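Local coordinates for DisA protein (Sorangium cellulosum, PDB 6CCA), which is a gem-dimethylating carbon methyltransferase of a trans-acyltransferase polyketide assembly line, probably acting on the route to disorazol, at residues 125-128 with 129-133. Numbering follows the deposited sequence.
Sequences LFTS and ERVTP
Ser128 and Val131 close a type I beta turn, Val131 N reaching Ser128 O at 3.0 Å with a fairly straight N-H (157°), just where strand 124-127 gives way to the loop that leads to helix 135-146. A second bond works from the serine side chain: Ser128 OG accepts the N-H of Arg130, with an angle of 151° at the hydrogen. Chi1 of Ser128, 87°, sets OG between the backbone N and the carbonyl carbon, which places the oxygen 3.0 Å from the amide N of Arg130. Side-chain oxygen to the second amide onward and carbonyl to the third together make an ST motif, an ST turn combined with a beta turn, so two successive N-H groups are taken up by one residue. The same hydroxyl donates to Gly116 O and thereby ties the turn to the loop ahead of strand 118-121. That strand and 85-87 flank 124-127 in a small antiparallel sheet which, with helices 55-75, 88-95 and 102-114, follows an order resembling a winged helix. Arg130, the third residue of the turn, brings its CB to 3.5 Å from Ser128 OG, then leads its guanidinium away. Val131 points back toward the end of the strand: CG2 lies anti to the carbonyl carbon, which brings it to 3.8 Å from Thr127 CB and 3.5 Å from Ser128 O. The threonine and valine side chains cross nearly at a right angle, a buried aliphatic contact. Polar needs at Thr127 are met elsewhere, its OG1 bonding to Arg81 O and Ser84 N, which leaves its carbon side to meet the valine methyl.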
ATOM      1  N   LEU A 125      21.076  -1.058  24.485  1.00 33.91           N
ATOM      2  CA  LEU A 125      19.938  -1.930  24.503  1.00 34.86           C
ATOM      3  C   LEU A 125      19.952  -2.804  25.735  1.00 30.90           C
ATOM      4  O   LEU A 125      20.934  -3.379  26.038  1.00 39.89           O
ATOM      5  CB  LEU A 125      19.973  -2.809  23.265  1.00 31.64           C
ATOM      6  CG  LEU A 125      20.166  -2.081  21.958  1.00 33.09           C
ATOM      7  CD1 LEU A 125      20.310  -3.022  20.790  1.00 35.13           C
ATOM      8  CD2 LEU A 125      19.075  -1.069  21.721  1.00 34.44           C
ATOM      9  N   PHE A 126      18.847  -2.883  26.421  1.00 27.41           N
ATOM     10  CA  PHE A 126      18.752  -3.655  27.626  1.00 31.15           C
ATOM     11  C   PHE A 126      17.517  -4.518  27.506  1.00 28.04           C
ATOM     12  O   PHE A 126      16.393  -4.000  27.321  1.00 30.14           O
ATOM     13  CB  PHE A 126      18.593  -2.745  28.846  1.00 28.70           C
ATOM     14  CG  PHE A 126      18.661  -3.497  30.153  1.00 32.87           C
ATOM     15  CD1 PHE A 126      19.837  -4.102  30.546  1.00 33.03           C
ATOM     16  CD2 PHE A 126      17.551  -3.602  30.967  1.00 29.55           C
ATOM     17  CE1 PHE A 126      19.889  -4.798  31.763  1.00 30.25           C
ATOM     18  CE2 PHE A 126      17.587  -4.314  32.141  1.00 32.71           C
ATOM     19  CZ  PHE A 126      18.761  -4.871  32.560  1.00 30.26           C
ATOM     20  N   THR A 127      17.685  -5.834  27.676  1.00 27.94           N
ATOM     21  CA  THR A 127      16.501  -6.717  27.639  1.00 27.68           C
ATOM     22  C   THR A 127      15.809  -6.678  28.942  1.00 31.84           C
ATOM     23  O   THR A 127      16.424  -6.923  30.024  1.00 36.39           O
ATOM     24  CB  THR A 127      16.826  -8.207  27.307  1.00 28.16           C
ATOM     25  OG1 THR A 127      17.941  -8.684  28.096  1.00 28.98           O
ATOM     26  CG2 THR A 127      17.268  -8.348  25.950  1.00 27.53           C
ATOM     27  N   SER A 128      14.515  -6.475  28.860  1.00 26.34           N
ATOM     28  CA  SER A 128      13.667  -6.438  29.983  1.00 31.24           C
ATOM     29  C   SER A 128      13.238  -7.792  30.456  1.00 37.84           C
ATOM     30  O   SER A 128      13.489  -8.809  29.804  1.00 32.18           O
ATOM     31  CB  SER A 128      12.389  -5.670  29.661  1.00 30.86           C
ATOM     32  OG  SER A 128      11.341  -6.482  29.085  1.00 31.72           O
ATOM     33  N   GLU A 129      12.565  -7.746  31.603  1.00 40.78           N
ATOM     34  CA  GLU A 129      11.909  -8.879  32.250  1.00 46.30           C
ATOM     35  C   GLU A 129      10.894  -9.627  31.421  1.00 45.47           C
ATOM     36  O   GLU A 129      10.669 -10.801  31.685  1.00 40.96           O
ATOM     37  CB  GLU A 129      11.216  -8.419  33.554  1.00 51.00           C
ATOM     38  CG  GLU A 129      12.207  -8.222  34.689  1.00 56.26           C
ATOM     39  CD  GLU A 129      13.103  -9.451  34.911  1.00 60.82           C
ATOM     40  OE1 GLU A 129      12.597 -10.455  35.478  1.00 67.56           O
ATOM     41  OE2 GLU A 129      14.303  -9.429  34.523  1.00 56.76           O
ATOM     42  N   ARG A 130      10.317  -8.963  30.425  1.00 41.71           N
ATOM     43  CA  ARG A 130       9.344  -9.594  29.544  1.00 37.77           C
ATOM     44  C   ARG A 130      10.012 -10.554  28.563  1.00 30.79           C
ATOM     45  O   ARG A 130       9.343 -11.390  27.955  1.00 31.44           O
ATOM     46  CB  ARG A 130       8.549  -8.534  28.780  1.00 43.44           C
ATOM     47  CG  ARG A 130       7.091  -8.432  29.197  1.00 49.63           C
ATOM     48  CD  ARG A 130       6.274  -7.667  28.168  1.00 51.83           C
ATOM     49  NE  ARG A 130       5.284  -8.516  27.514  1.00 53.41           N
ATOM     50  CZ  ARG A 130       4.856  -8.340  26.268  1.00 51.65           C
ATOM     51  NH1 ARG A 130       5.331  -7.343  25.536  1.00 42.97           N
ATOM     52  NH2 ARG A 130       3.951  -9.163  25.754  1.00 55.32           N
ATOM     53  N   VAL A 131      11.329 -10.436  28.407  1.00 27.88           N
ATOM     54  CA  VAL A 131      12.046 -11.303  27.483  1.00 29.86           C
ATOM     55  C   VAL A 131      12.106 -12.762  28.051  1.00 36.33           C
ATOM     56  O   VAL A 131      12.652 -12.979  29.140  1.00 33.98           O
ATOM     57  CB  VAL A 131      13.426 -10.735  27.168  1.00 28.09           C
ATOM     58  CG1 VAL A 131      14.278 -11.686  26.377  1.00 26.64           C
ATOM     59  CG2 VAL A 131      13.314  -9.437  26.396  1.00 31.04           C
ATOM     60  N   THR A 132      11.452 -13.703  27.369  1.00 29.30           N
ATOM     61  CA  THR A 132      11.573 -15.151  27.638  1.00 29.98           C
ATOM     62  C   THR A 132      11.823 -15.887  26.279  1.00 28.85           C
ATOM     63  O   THR A 132      11.813 -15.218  25.236  1.00 23.63           O
ATOM     64  CB  THR A 132      10.301 -15.687  28.278  1.00 31.14           C
ATOM     65  OG1 THR A 132       9.230 -15.639  27.333  1.00 32.65           O
ATOM     66  CG2 THR A 132       9.895 -14.864  29.537  1.00 35.60           C
ATOM     67  N   PRO A 133      12.051 -17.214  26.303  1.00 27.17           N
ATOM     68  CA  PRO A 133      12.236 -17.956  25.041  1.00 28.32           C
ATOM     69  C   PRO A 133      10.908 -18.000  24.282  1.00 24.22           C
ATOM     70  O   PRO A 133       9.901 -18.456  24.790  1.00 24.28           O
ATOM     71  CB  PRO A 133      12.717 -19.367  25.499  1.00 28.93           C
ATOM     72  CG  PRO A 133      13.268 -19.096  26.922  1.00 30.40           C
ATOM     73  CD  PRO A 133      12.206 -18.155  27.448  1.00 32.05           C
TER